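Local coordinates for uncharacterized peroxidase-related protein (Silicibacter sp., PDB 2PFX) that is of unknown function but, as an AhpD-like peroxidase-related protein, probably carries out thiol-based redox chemistry with its CXXC cysteine pair, at residues C86-V91 with M180-E185; S69-E74 with A95-L100. One frame throughout, in Å; residues are numbered along the deposited sequence.

Contact 1: residues C86-V91 with M180-E185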
# COMPACT_ATOMS: atom_id res chain seq x y z
N CYS A 86 -1.63 9.82 14.48
CA CYS A 86 -2.26 9.91 15.78
C CYS A 86 -2.27 11.32 16.34
O CYS A 86 -1.29 11.81 16.87
CB CYS A 86 -1.54 8.99 16.77
SG CYS A 86 -2.51 8.99 18.33
N PHE A 87 -3.41 12.00 16.23
CA PHE A 87 -3.58 13.36 16.74
C PHE A 87 -3.17 13.52 18.20
O PHE A 87 -2.43 14.47 18.49
CB PHE A 87 -5.05 13.79 16.56
CG PHE A 87 -5.33 15.23 16.95
CD1 PHE A 87 -4.68 16.32 16.41
CD2 PHE A 87 -6.27 15.48 17.94
CE1 PHE A 87 -4.94 17.61 16.84
CE2 PHE A 87 -6.55 16.76 18.35
CZ PHE A 87 -5.89 17.85 17.81
N TYR A 88 -3.67 12.68 19.11
CA TYR A 88 -3.39 12.82 20.53
C TYR A 88 -1.87 12.90 20.72
O TYR A 88 -1.32 13.76 21.41
CB TYR A 88 -4.00 11.69 21.40
CG TYR A 88 -3.67 11.88 22.87
CD1 TYR A 88 -2.52 11.44 23.52
CD2 TYR A 88 -4.58 12.56 23.68
CE1 TYR A 88 -2.27 11.64 24.84
CE2 TYR A 88 -4.34 12.78 25.02
CZ TYR A 88 -3.19 12.33 25.60
OH TYR A 88 -2.90 12.50 26.93
N CYS A 89 -1.22 11.87 20.20
CA CYS A 89 0.17 11.61 20.54
C CYS A 89 1.04 12.62 19.82
O CYS A 89 2.07 13.03 20.35
CB CYS A 89 0.51 10.16 20.16
SG CYS A 89 -0.43 8.92 21.11
N LEU A 90 0.62 13.05 18.63
CA LEU A 90 1.40 14.04 17.89
C LEU A 90 1.41 15.36 18.65
O LEU A 90 2.42 16.07 18.70
CB LEU A 90 0.89 14.21 16.46
CG LEU A 90 1.34 13.15 15.45
CD1 LEU A 90 0.48 13.14 14.20
CD2 LEU A 90 2.82 13.38 15.12
N VAL A 91 0.27 15.66 19.25
CA VAL A 91 0.17 16.88 20.05
C VAL A 91 0.94 16.77 21.35
O VAL A 91 1.71 17.68 21.69
CB VAL A 91 -1.31 17.19 20.34
CG1 VAL A 91 -1.39 18.32 21.36
CG2 VAL A 91 -2.02 17.49 19.03
N MSE A 180 -9.47 9.77 21.39
CA MSE A 180 -8.85 10.40 22.55
C MSE A 180 -8.36 11.79 22.21
O MSE A 180 -7.65 12.01 21.22
CB MSE A 180 -7.69 9.55 23.07
CG MSE A 180 -7.18 9.99 24.43
SE MSE A 180 -5.69 8.92 24.95
CE MSE A 180 -6.71 7.35 25.34
N MSE A 181 -8.74 12.76 23.04
CA MSE A 181 -8.41 14.14 22.69
C MSE A 181 -7.28 14.71 23.51
O MSE A 181 -7.28 14.62 24.75
CB MSE A 181 -9.68 14.98 22.88
CG MSE A 181 -10.67 14.83 21.74
SE MSE A 181 -10.00 15.34 20.01
CE MSE A 181 -9.89 17.21 20.53
N PRO A 182 -6.29 15.31 22.87
CA PRO A 182 -5.23 15.95 23.69
C PRO A 182 -5.66 17.22 24.39
O PRO A 182 -6.50 18.01 23.96
CB PRO A 182 -4.16 16.20 22.63
CG PRO A 182 -4.96 16.45 21.38
CD PRO A 182 -6.07 15.44 21.42
N ASN A 183 -5.08 17.44 25.58
CA ASN A 183 -5.35 18.61 26.39
C ASN A 183 -5.06 19.86 25.59
O ASN A 183 -4.03 20.02 24.94
CB ASN A 183 -4.50 18.65 27.67
CG ASN A 183 -4.65 17.43 28.55
OD1 ASN A 183 -4.29 16.34 28.09
ND2 ASN A 183 -5.17 17.60 29.76
N ALA A 184 -5.99 20.80 25.64
CA ALA A 184 -5.86 21.99 24.80
C ALA A 184 -4.58 22.76 25.08
O ALA A 184 -4.08 23.44 24.19
CB ALA A 184 -7.09 22.87 24.98
N GLU A 185 -4.05 22.62 26.29
CA GLU A 185 -2.89 23.40 26.69
C GLU A 185 -1.66 23.06 25.87
O GLU A 185 -0.79 23.91 25.72
CB GLU A 185 -2.54 23.17 28.17
CG GLU A 185 -3.60 23.74 29.11
CD GLU A 185 -4.52 22.65 29.64
OE1 GLU A 185 -5.13 21.96 28.80
OE2 GLU A 185 -4.62 22.48 30.87
O HOH W 1 -5.97 10.75 19.05

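Contact 2: residues S69-E74 with A95-L100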
# COMPACT_ATOMS: atom_id res chain seq x y z
N SER A 69 18.52 9.18 25.38
CA SER A 69 18.05 10.29 26.20
C SER A 69 16.53 10.33 26.32
O SER A 69 15.83 9.67 25.55
CB SER A 69 18.55 11.62 25.62
OG SER A 69 18.03 11.87 24.33
N LYS A 70 16.05 11.14 27.27
CA LYS A 70 14.60 11.37 27.29
C LYS A 70 14.10 11.91 25.96
O LYS A 70 13.09 11.43 25.45
CB LYS A 70 14.23 12.32 28.45
CG LYS A 70 14.33 11.58 29.77
CD LYS A 70 13.93 12.42 30.96
CE LYS A 70 15.00 12.45 32.04
NZ LYS A 70 15.31 11.07 32.54
N LEU A 71 14.81 12.90 25.42
CA LEU A 71 14.47 13.55 24.15
C LEU A 71 14.44 12.52 23.04
O LEU A 71 13.50 12.48 22.25
CB LEU A 71 15.48 14.66 23.85
CG LEU A 71 15.44 15.30 22.45
CD1 LEU A 71 14.05 15.83 22.12
CD2 LEU A 71 16.51 16.38 22.37
N GLU A 72 15.48 11.67 23.02
CA GLU A 72 15.55 10.67 21.95
C GLU A 72 14.30 9.80 21.93
O GLU A 72 13.78 9.47 20.86
CB GLU A 72 16.84 9.87 22.12
CG GLU A 72 18.01 10.49 21.39
CD GLU A 72 19.39 9.99 21.77
OE1 GLU A 72 19.54 9.24 22.75
OE2 GLU A 72 20.35 10.35 21.05
N ARG A 73 13.84 9.43 23.12
CA ARG A 73 12.65 8.56 23.21
C ARG A 73 11.41 9.33 22.79
O ARG A 73 10.53 8.76 22.15
CB ARG A 73 12.59 7.98 24.62
CG ARG A 73 13.72 6.99 24.86
CD ARG A 73 13.70 6.48 26.28
NE ARG A 73 14.58 7.26 27.12
CZ ARG A 73 14.77 7.13 28.43
NH1 ARG A 73 14.11 6.22 29.13
NH2 ARG A 73 15.63 7.92 29.05
N GLU A 74 11.38 10.61 23.13
CA GLU A 74 10.26 11.44 22.67
C GLU A 74 10.30 11.61 21.15
O GLU A 74 9.24 11.69 20.52
CB GLU A 74 10.29 12.81 23.33
CG GLU A 74 9.80 12.86 24.75
CD GLU A 74 8.35 12.43 24.95
OE1 GLU A 74 7.64 12.21 23.95
OE2 GLU A 74 7.95 12.34 26.14
N ALA A 95 4.92 18.40 21.69
CA ALA A 95 5.16 19.36 22.75
C ALA A 95 6.41 18.98 23.53
O ALA A 95 7.28 19.80 23.80
CB ALA A 95 3.96 19.48 23.70
N ALA A 96 6.46 17.69 23.87
CA ALA A 96 7.59 17.14 24.62
C ALA A 96 8.90 17.33 23.88
O ALA A 96 9.90 17.73 24.49
CB ALA A 96 7.36 15.68 24.95
N VAL A 97 8.92 17.06 22.58
CA VAL A 97 10.13 17.32 21.79
C VAL A 97 10.43 18.81 21.75
O VAL A 97 11.60 19.24 21.89
CB VAL A 97 9.98 16.73 20.38
CG1 VAL A 97 11.09 17.17 19.44
CG2 VAL A 97 9.99 15.21 20.50
N ARG A 98 9.43 19.68 21.60
CA ARG A 98 9.73 21.12 21.57
C ARG A 98 10.33 21.54 22.91
O ARG A 98 11.27 22.33 22.96
CB ARG A 98 8.49 21.95 21.25
CG ARG A 98 7.79 21.68 19.93
CD ARG A 98 6.84 22.79 19.62
NE ARG A 98 5.72 22.92 20.54
CZ ARG A 98 4.63 22.17 20.49
NH1 ARG A 98 4.49 21.22 19.58
NH2 ARG A 98 3.65 22.34 21.36
N GLN A 99 9.77 21.02 24.00
CA GLN A 99 10.24 21.31 25.35
C GLN A 99 11.68 20.84 25.57
O GLN A 99 12.56 21.59 25.96
CB GLN A 99 9.33 20.63 26.38
CG GLN A 99 9.76 20.91 27.81
CD GLN A 99 8.97 20.09 28.81
OE1 GLN A 99 8.24 19.17 28.46
NE2 GLN A 99 9.12 20.43 30.09
N LEU A 100 11.93 19.56 25.37
CA LEU A 100 13.19 18.95 25.76
C LEU A 100 14.34 19.37 24.87
O LEU A 100 15.50 19.29 25.30
CB LEU A 100 13.06 17.42 25.74
CG LEU A 100 12.15 16.80 26.79
CD1 LEU A 100 12.07 15.29 26.60
CD2 LEU A 100 12.64 17.14 28.19

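Contact 1: residues C86-V91 with M180-E185
Pro-182 fits against Phe-87, Tyr-88 and Val-91 at the start of helix 87-101, and the apolar packing is built round its ring. The CG and CD atoms of Pro-182 both lie 3.4 Å from Phe-87 CE2, the two side chains crossing at about a right angle. Pro-182 CB meets Val-91 CG1 at 3.7 Å. On the Tyr-88 ring, CD2 approaches Pro-182 N to 3.3 Å.

A Met-aromatic contact adds to this. The selenomethionine at Met-180 sets its SE over the centre of the Tyr-88 ring, 4.0 Å from the centroid and only 8° off the ring normal. With CG anti to the backbone N (chi1 179°), Tyr-88 CG lies 4.1 Å from Met-180 SE.

No direct hydrogen bond spans the segments. One water joins them instead, accepting from Tyr-88 N and donating to Met-180 O. Within 86-91, Cys-86 SG caps the helix through a weak bond from Cys-89 N, and it lies 3.5 Å from Cys-89 SG, too far for a disulfide. These cysteines enclose Phe-87 and Tyr-88 in the CXXC motif of AhpD-like proteins.

The C-terminal loop thus covers the start of helix 87-101. Helix 70-84 packs on Cys-89 and Leu-90, and helix 155-178 on Cys-86 and Cys-89, while Tyr-88 OH bonds to Val-40 N of helix 39-44.

Contact 2: residues S69-E74 with A95-L100
The helical hairpin of the AhpD-like core, formed by helices 70-84 and 87-101, brings Leu-71 and Glu-74 against Ala-96, Val-97 and Leu-100. Its local axes approach to 9.2 Å and run nearly antiparallel, at 152° between their N-to-C directions.

Leu-71 and Leu-100 slide past each other in opposite directions, with Leu-71 CD1 4.1 Å from Leu-100 CB. The CD1 branch of Leu-100 reaches farther across, to Glu-74 CG at 3.8 Å, and the Glu-74 and Leu-100 side chains cross at about a right angle. Val-97 uses its CG2 branch, which lies 3.7 Å from Glu-74 CB and also touches the Glu-74 carbonyl.

Glu-74 is bent at chi2 (-61°), which places CD 3.4 Å from Ala-96 CB. That methyl is equally distant from both carboxylate oxygens, so the polar end of Glu-74 rests against an apolar group on this side. Outside the segments, its OE1 is hydrogen-bonded to His-93 ND1, a link made within the same hairpin.

A capping box starts helix 70-84: Glu-72 N donates to Ser-69 OG at 2.9 Å, and Ser-69 N donates back to Glu-72 OE1 at 2.8 Å. Ser-69 O accepts from Arg-73 N and Arg-73 NE on opposite faces of its carbonyl plane.

The sequence spacing of Glu-74, Cys-86, Cys-89 and His-93 matches that of the proton-relay glutamate, the cysteine pair and the histidine in AhpD, consistent with a similar site on this helical hairpin.

In the fold
Contacts 1 and 2 share helix 87-101: contact 1 uses its N-terminal turn and contact 2 a part nearer its C-terminal end, with centres about 16 Å apart. Their segments come in the order 69-74, 86-91, 95-100, 180-185, so the two pairings cross along the chain. Contact 2 is local, joining consecutive helices across 20 intervening residues, whereas contact 1 spans 88 and brings the C-terminal loop back to the cysteine-bearing end. Helix 87-101 is therefore packed near both ends in an all-helical chain. Contact 1 also adjoins other subunits of the six-chain assembly, through Met-109 and Met-112 of a second subunit and Trp-159 of a third subunit; contact 2 touches no other chain.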